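PDB 1VBL: pectate lyase 47 from Bacillus sp. TS-47, which probably cleaves pectate by calcium-dependent beta-elimination, as a secreted, thermostable lyase of polysaccharide lyase family 1. Local coordinates for residues R285-R290 / Y313-G318. Residues are numbered along the deposited sequence; the frame is centred on the assembly and turned at random.
Sequences RLPRVR and YAWGVG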
loop_
_atom_site.group_PDB
_atom_site.type_symbol
_atom_site.label_atom_id
_atom_site.label_comp_id
_atom_site.label_asym_id
_atom_site.label_seq_id
_atom_site.Cartn_x
_atom_site.Cartn_y
_atom_site.Cartn_z
ATOM N N ARG A 285 -3.495 -1.713 -8.978
ATOM C CA ARG A 285 -2.490 -2.376 -8.138
ATOM C C ARG A 285 -3.120 -3.050 -6.927
ATOM O O ARG A 285 -2.890 -2.636 -5.791
ATOM C CB ARG A 285 -1.444 -1.360 -7.665
ATOM C CG ARG A 285 -0.723 -0.629 -8.791
ATOM C CD ARG A 285 0.339 0.303 -8.226
ATOM N NE ARG A 285 1.111 0.965 -9.273
ATOM C CZ ARG A 285 2.123 1.798 -9.042
ATOM N NH1 ARG A 285 2.490 2.073 -7.797
ATOM N NH2 ARG A 285 2.773 2.353 -10.056
ATOM N N LEU A 286 -3.883 -4.113 -7.170
ATOM C CA LEU A 286 -4.572 -4.812 -6.090
ATOM C C LEU A 286 -4.216 -6.292 -5.925
ATOM O O LEU A 286 -5.104 -7.121 -5.748
ATOM C CB LEU A 286 -6.085 -4.694 -6.303
ATOM C CG LEU A 286 -6.598 -3.339 -6.795
ATOM C CD1 LEU A 286 -8.116 -3.396 -6.968
ATOM C CD2 LEU A 286 -6.214 -2.252 -5.796
ATOM N N PRO A 287 -2.920 -6.645 -5.943
ATOM C CA PRO A 287 -1.736 -5.798 -6.095
ATOM C C PRO A 287 -1.127 -5.932 -7.494
ATOM O O PRO A 287 -1.633 -6.682 -8.323
ATOM C CB PRO A 287 -0.802 -6.374 -5.050
ATOM C CG PRO A 287 -1.005 -7.856 -5.282
ATOM C CD PRO A 287 -2.523 -7.994 -5.490
ATOM N N ARG A 288 -0.044 -5.195 -7.738
ATOM C CA ARG A 288 0.698 -5.278 -8.998
ATOM C C ARG A 288 1.961 -6.013 -8.558
ATOM O O ARG A 288 2.685 -5.536 -7.686
ATOM C CB ARG A 288 1.076 -3.898 -9.525
ATOM C CG ARG A 288 1.802 -3.951 -10.874
ATOM C CD ARG A 288 2.528 -2.641 -11.156
ATOM N NE ARG A 288 3.019 -2.539 -12.532
ATOM C CZ ARG A 288 3.962 -3.308 -13.070
ATOM N NH1 ARG A 288 4.545 -4.265 -12.359
ATOM N NH2 ARG A 288 4.330 -3.109 -14.331
ATOM N N VAL A 289 2.231 -7.162 -9.163
ATOM C CA VAL A 289 3.370 -7.979 -8.752
ATOM C C VAL A 289 4.496 -8.237 -9.745
ATOM O O VAL A 289 4.257 -8.429 -10.933
ATOM C CB VAL A 289 2.875 -9.368 -8.289
ATOM C CG1 VAL A 289 4.042 -10.197 -7.778
ATOM C CG2 VAL A 289 1.796 -9.211 -7.227
ATOM N N ARG A 290 5.718 -8.262 -9.219
ATOM C CA ARG A 290 6.917 -8.577 -9.985
ATOM C C ARG A 290 7.707 -9.581 -9.123
ATOM O O ARG A 290 7.813 -9.399 -7.914
ATOM C CB ARG A 290 7.812 -7.344 -10.192
ATOM C CG ARG A 290 7.273 -6.230 -11.113
ATOM C CD ARG A 290 8.319 -5.104 -11.208
ATOM N NE ARG A 290 8.066 -4.113 -12.259
ATOM C CZ ARG A 290 7.490 -2.924 -12.069
ATOM N NH1 ARG A 290 7.093 -2.549 -10.860
ATOM N NH2 ARG A 290 7.322 -2.097 -13.096
ATOM N N TYR A 313 -7.667 -1.736 -13.129
ATOM C CA TYR A 313 -7.400 -3.172 -13.077
ATOM C C TYR A 313 -7.154 -3.581 -11.630
ATOM O O TYR A 313 -6.896 -2.732 -10.771
ATOM C CB TYR A 313 -6.181 -3.520 -13.944
ATOM C CG TYR A 313 -4.845 -3.167 -13.330
ATOM C CD1 TYR A 313 -4.192 -4.057 -12.478
ATOM C CD2 TYR A 313 -4.230 -1.941 -13.599
ATOM C CE1 TYR A 313 -2.962 -3.742 -11.907
ATOM C CE2 TYR A 313 -2.994 -1.613 -13.029
ATOM C CZ TYR A 313 -2.370 -2.521 -12.187
ATOM O OH TYR A 313 -1.150 -2.222 -11.630
ATOM N N ALA A 314 -7.235 -4.879 -11.353
ATOM C CA ALA A 314 -7.018 -5.365 -9.999
ATOM C C ALA A 314 -5.674 -6.070 -9.867
ATOM O O ALA A 314 -4.792 -5.608 -9.145
ATOM C CB ALA A 314 -8.147 -6.313 -9.595
ATOM N N TRP A 315 -5.515 -7.183 -10.579
ATOM C CA TRP A 315 -4.279 -7.954 -10.510
ATOM C C TRP A 315 -3.279 -7.625 -11.613
ATOM O O TRP A 315 -3.525 -7.883 -12.796
ATOM C CB TRP A 315 -4.599 -9.448 -10.531
ATOM C CG TRP A 315 -5.462 -9.889 -9.383
ATOM C CD1 TRP A 315 -5.577 -9.286 -8.161
ATOM C CD2 TRP A 315 -6.294 -11.054 -9.337
ATOM N NE1 TRP A 315 -6.432 -10.006 -7.356
ATOM C CE2 TRP A 315 -6.885 -11.096 -8.054
ATOM C CE3 TRP A 315 -6.597 -12.067 -10.256
ATOM C CZ2 TRP A 315 -7.762 -12.115 -7.663
ATOM C CZ3 TRP A 315 -7.470 -13.081 -9.869
ATOM C CH2 TRP A 315 -8.042 -13.095 -8.581
ATOM N N GLY A 316 -2.148 -7.054 -11.210
ATOM C CA GLY A 316 -1.113 -6.701 -12.160
ATOM C C GLY A 316 -0.075 -7.803 -12.235
ATOM O O GLY A 316 0.661 -8.043 -11.275
ATOM N N VAL A 317 -0.026 -8.484 -13.375
ATOM C CA VAL A 317 0.928 -9.564 -13.582
ATOM C C VAL A 317 2.195 -8.963 -14.187
ATOM O O VAL A 317 2.248 -8.672 -15.385
ATOM C CB VAL A 317 0.349 -10.636 -14.531
ATOM C CG1 VAL A 317 1.382 -11.726 -14.787
ATOM C CG2 VAL A 317 -0.909 -11.240 -13.922
ATOM N N GLY A 318 3.203 -8.768 -13.344
ATOM C CA GLY A 318 4.455 -8.192 -13.797
ATOM C C GLY A 318 5.510 -9.235 -14.093
ATOM O O GLY A 318 5.271 -10.437 -13.962
HETATM O O HOH W 1 -0.179 0.268 -11.878
#
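Tyr313 rests its hydroxyl against the methylenes of Arg285 and Arg288. Its OH lies 3.3 Å from Arg285 CG and 3.5 Å from Arg288 CB, so it touches the aliphatic part of both chains. The ring plane stands 80° from the Arg288 guanidinium. A water bridges Tyr313 and Arg285: it lies 2.7 Å from Tyr313 OH, in the ring plane, and accepts a hydrogen bond from Arg285 NE. The Tyr313 CG sits between backbone N and carbonyl carbon (chi1 76°), which carries the ring across to the 285-290 segment. A leucine in place of Tyr313 would probably leave the water without its second anchor and open a gap beside the Arg285 and Arg288 methylenes.

Alongside these side chains, the backbones pair in parallel. Gly316 N donates to Pro287 O, and Val289 N gives a nearly straight bond of 2.8 Å to Gly316 O. Gly316 stands beside Arg288, where a side chain would collide with Arg288 CG. Before the strands, Leu286 N hydrogen-bonds to Ala314 O at 2.6 Å, in the carbonyl plane, and a cis peptide bond links Leu286 to Pro287. Leu286 O meets the Trp315 ring at its edge, 3.3 Å from CD1, while Leu286 CD1 packs on Ala314 CB.

Further partners lie around these groups. Trp315 NE1 hydrogen-bonds to Tyr301 OH, and Arg288 makes a cation-pi contact with Trp345. Arg285 lies about 6 Å from the bound calcium ion, side chain to ion, so Arg285 lies beside the metal site formed by Asp190, Asp229 and Asp233. The contact joins neighbouring turns of the parallel beta-helix characteristic of this family. Strands 288-289 and 315-318 lie between strands 253-257 and 342-345, and Val289 and Trp315 reach inward to strands 293-303 and 322-332.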